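Short chain dehydrogenase (Rhodopseudomonas palustris, PDB 3H7A) probably catalyses NAD(P)(H)-dependent oxidation or reduction of a substrate as a member of the short-chain dehydrogenase/reductase family. Local coordinates at the interface of chains A and B. Residues are numbered along the deposited sequence; one frame, centred on the assembly and turned at random. Chains: chain A/B, short chain dehydrogenase.

The interface of chains A and B. Residues chain A 104, 107-108, 111-112; chain B 108, 111, 116.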
loop_
_atom_site.group_PDB
_atom_site.type_symbol
_atom_site.label_atom_id
_atom_site.label_comp_id
_atom_site.label_asym_id
_atom_site.label_seq_id
_atom_site.Cartn_x
_atom_site.Cartn_y
_atom_site.Cartn_z
ATOM N N ASP A 104 25.025 4.462 -16.102
ATOM C CA ASP A 104 24.053 4.892 -17.094
ATOM C C ASP A 104 23.599 3.714 -17.950
ATOM O O ASP A 104 22.392 3.539 -18.181
ATOM C CB ASP A 104 24.644 5.981 -17.991
ATOM C CG ASP A 104 24.941 7.278 -17.247
ATOM O OD1 ASP A 104 24.587 7.427 -16.051
ATOM O OD2 ASP A 104 25.522 8.171 -17.890
ATOM N N PHE A 107 21.276 1.199 -15.863
ATOM C CA PHE A 107 19.941 1.742 -15.581
ATOM C C PHE A 107 19.051 1.781 -16.816
ATOM O O PHE A 107 17.884 1.421 -16.747
ATOM C CB PHE A 107 20.030 3.144 -14.980
ATOM C CG PHE A 107 18.729 3.639 -14.357
ATOM C CD1 PHE A 107 18.390 3.293 -13.055
ATOM C CD2 PHE A 107 17.865 4.456 -15.068
ATOM C CE1 PHE A 107 17.209 3.737 -12.466
ATOM C CE2 PHE A 107 16.677 4.918 -14.485
ATOM C CZ PHE A 107 16.353 4.559 -13.181
ATOM N N ARG A 108 19.611 2.229 -17.937
ATOM C CA ARG A 108 18.878 2.317 -19.197
ATOM C C ARG A 108 18.520 0.925 -19.748
ATOM O O ARG A 108 17.364 0.676 -20.106
ATOM C CB ARG A 108 19.708 3.110 -20.213
ATOM C CG ARG A 108 18.969 3.495 -21.486
ATOM C CD ARG A 108 19.893 4.209 -22.460
ATOM N NE ARG A 108 20.364 5.508 -21.967
ATOM C CZ ARG A 108 21.598 5.755 -21.525
ATOM N NH1 ARG A 108 21.915 6.976 -21.116
ATOM N NH2 ARG A 108 22.519 4.795 -21.490
ATOM N N TRP A 111 15.680 -0.618 -17.751
ATOM C CA TRP A 111 14.372 -0.056 -18.137
ATOM C C TRP A 111 13.923 -0.556 -19.512
ATOM O O TRP A 111 12.731 -0.826 -19.725
ATOM C CB TRP A 111 14.444 1.450 -18.165
ATOM C CG TRP A 111 13.217 2.121 -18.725
ATOM C CD1 TRP A 111 12.044 2.350 -18.077
ATOM C CD2 TRP A 111 13.078 2.704 -20.031
ATOM N NE1 TRP A 111 11.167 3.026 -18.901
ATOM C CE2 TRP A 111 11.782 3.258 -20.105
ATOM C CE3 TRP A 111 13.927 2.811 -21.150
ATOM C CZ2 TRP A 111 11.314 3.897 -21.252
ATOM C CZ3 TRP A 111 13.456 3.445 -22.290
ATOM C CH2 TRP A 111 12.164 3.978 -22.329
ATOM N N GLU A 112 14.876 -0.656 -20.445
ATOM C CA GLU A 112 14.582 -1.074 -21.809
ATOM C C GLU A 112 14.112 -2.514 -21.871
ATOM O O GLU A 112 13.206 -2.826 -22.645
ATOM C CB GLU A 112 15.794 -0.874 -22.736
ATOM C CG GLU A 112 15.963 0.546 -23.233
ATOM C CD GLU A 112 17.269 0.784 -23.995
ATOM O OE1 GLU A 112 17.974 -0.205 -24.328
ATOM O OE2 GLU A 112 17.577 1.975 -24.262
ATOM N N ARG B 108 9.049 7.298 -23.963
ATOM C CA ARG B 108 10.500 7.475 -23.755
ATOM C C ARG B 108 10.836 8.835 -23.134
ATOM O O ARG B 108 11.625 8.908 -22.182
ATOM C CB ARG B 108 11.258 7.338 -25.078
ATOM C CG ARG B 108 12.409 6.332 -25.072
ATOM C CD ARG B 108 13.755 6.866 -24.578
ATOM N NE ARG B 108 14.720 5.764 -24.457
ATOM C CZ ARG B 108 15.973 5.879 -24.025
ATOM N NH1 ARG B 108 16.746 4.799 -23.950
ATOM N NH2 ARG B 108 16.456 7.061 -23.665
ATOM N N TRP B 111 9.729 9.218 -19.485
ATOM C CA TRP B 111 10.725 8.535 -18.676
ATOM C C TRP B 111 12.059 9.304 -18.540
ATOM O O TRP B 111 12.615 9.410 -17.432
ATOM C CB TRP B 111 10.989 7.146 -19.228
ATOM C CG TRP B 111 12.085 6.436 -18.490
ATOM C CD1 TRP B 111 11.978 5.789 -17.291
ATOM C CD2 TRP B 111 13.454 6.300 -18.901
ATOM N NE1 TRP B 111 13.199 5.266 -16.924
ATOM C CE2 TRP B 111 14.118 5.556 -17.895
ATOM C CE3 TRP B 111 14.181 6.731 -20.024
ATOM C CZ2 TRP B 111 15.472 5.219 -17.981
ATOM C CZ3 TRP B 111 15.531 6.399 -20.112
ATOM C CH2 TRP B 111 16.162 5.647 -19.091
ATOM N N TRP B 116 14.541 9.045 -15.367
ATOM C CA TRP B 116 15.957 8.989 -15.717
ATOM C C TRP B 116 16.673 10.191 -15.135
ATOM O O TRP B 116 17.676 10.052 -14.454
ATOM C CB TRP B 116 16.105 8.957 -17.244
ATOM C CG TRP B 116 17.482 9.307 -17.767
ATOM C CD1 TRP B 116 17.850 10.455 -18.417
ATOM C CD2 TRP B 116 18.663 8.497 -17.685
ATOM N NE1 TRP B 116 19.190 10.409 -18.737
ATOM C CE2 TRP B 116 19.709 9.219 -18.301
ATOM C CE3 TRP B 116 18.938 7.232 -17.151
ATOM C CZ2 TRP B 116 21.006 8.718 -18.392
ATOM C CZ3 TRP B 116 20.222 6.733 -17.248
ATOM C CH2 TRP B 116 21.244 7.478 -17.863
#
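Helix 104-132 of each subunit packs against its twin across a two-fold axis, a helix-to-helix interface of the kind through which many short-chain dehydrogenases dimerise, so this pair may well be the biological one. At its centre A:Trp111 and B:Trp111 come from the two helices to meet end on and stack face to face, their planes 10° apart. CG anti to the backbone N in both (chi1 172° in A:Trp111) carries each indole across the interface, and the matching chi2 of the two turns the rings face to face. Overlap is tightest between the pyrrole rings, where the indole nitrogen NE1 of A:Trp111 lies 3.3 Å from CD1 of B:Trp111. The opposite face of the B:Trp111 indole carries CB of B:Trp116 from its own chain, which leaves this ring sandwiched, while the benzo carbon CZ2 of B:Trp111 lies 3.7 Å from CE2 of A:Phe107. An alanine in place of A:Trp111 would probably cost the interface its central stack and deprive B:Arg108 of the benzo carbons CH2 and CZ3 against which its side chain packs.

B:Arg108, bent at chi2, passes the benzo carbons of A:Trp111, its CG 3.6 Å from CH2 of A:Trp111. Its guanidinium stands almost perpendicular to the A:Trp111 ring, and one guanidinium face is covered by CZ3 of B:Trp111. NH1 of B:Arg108 forms a salt bridge to OE2 of A:Glu112, the carboxylate oxygen lying in the guanidinium plane at 3.0 Å; as a hydrogen bond it is weak, bent to 125° at the hydrogen. This carboxylate would be expected to offset some of the repulsion from nearby A:Arg108, whose own side chain is poorly ordered.

Farther along, B:Trp116 runs antiparallel alongside A:Phe107 and presents its edge to the phenyl group, CE3 of B:Trp116 lying 3.6 Å from CD2 of A:Phe107. The far corner of the same indole, CH2 of B:Trp116, abuts the CB methylene of A:Asp104 at 3.7 Å.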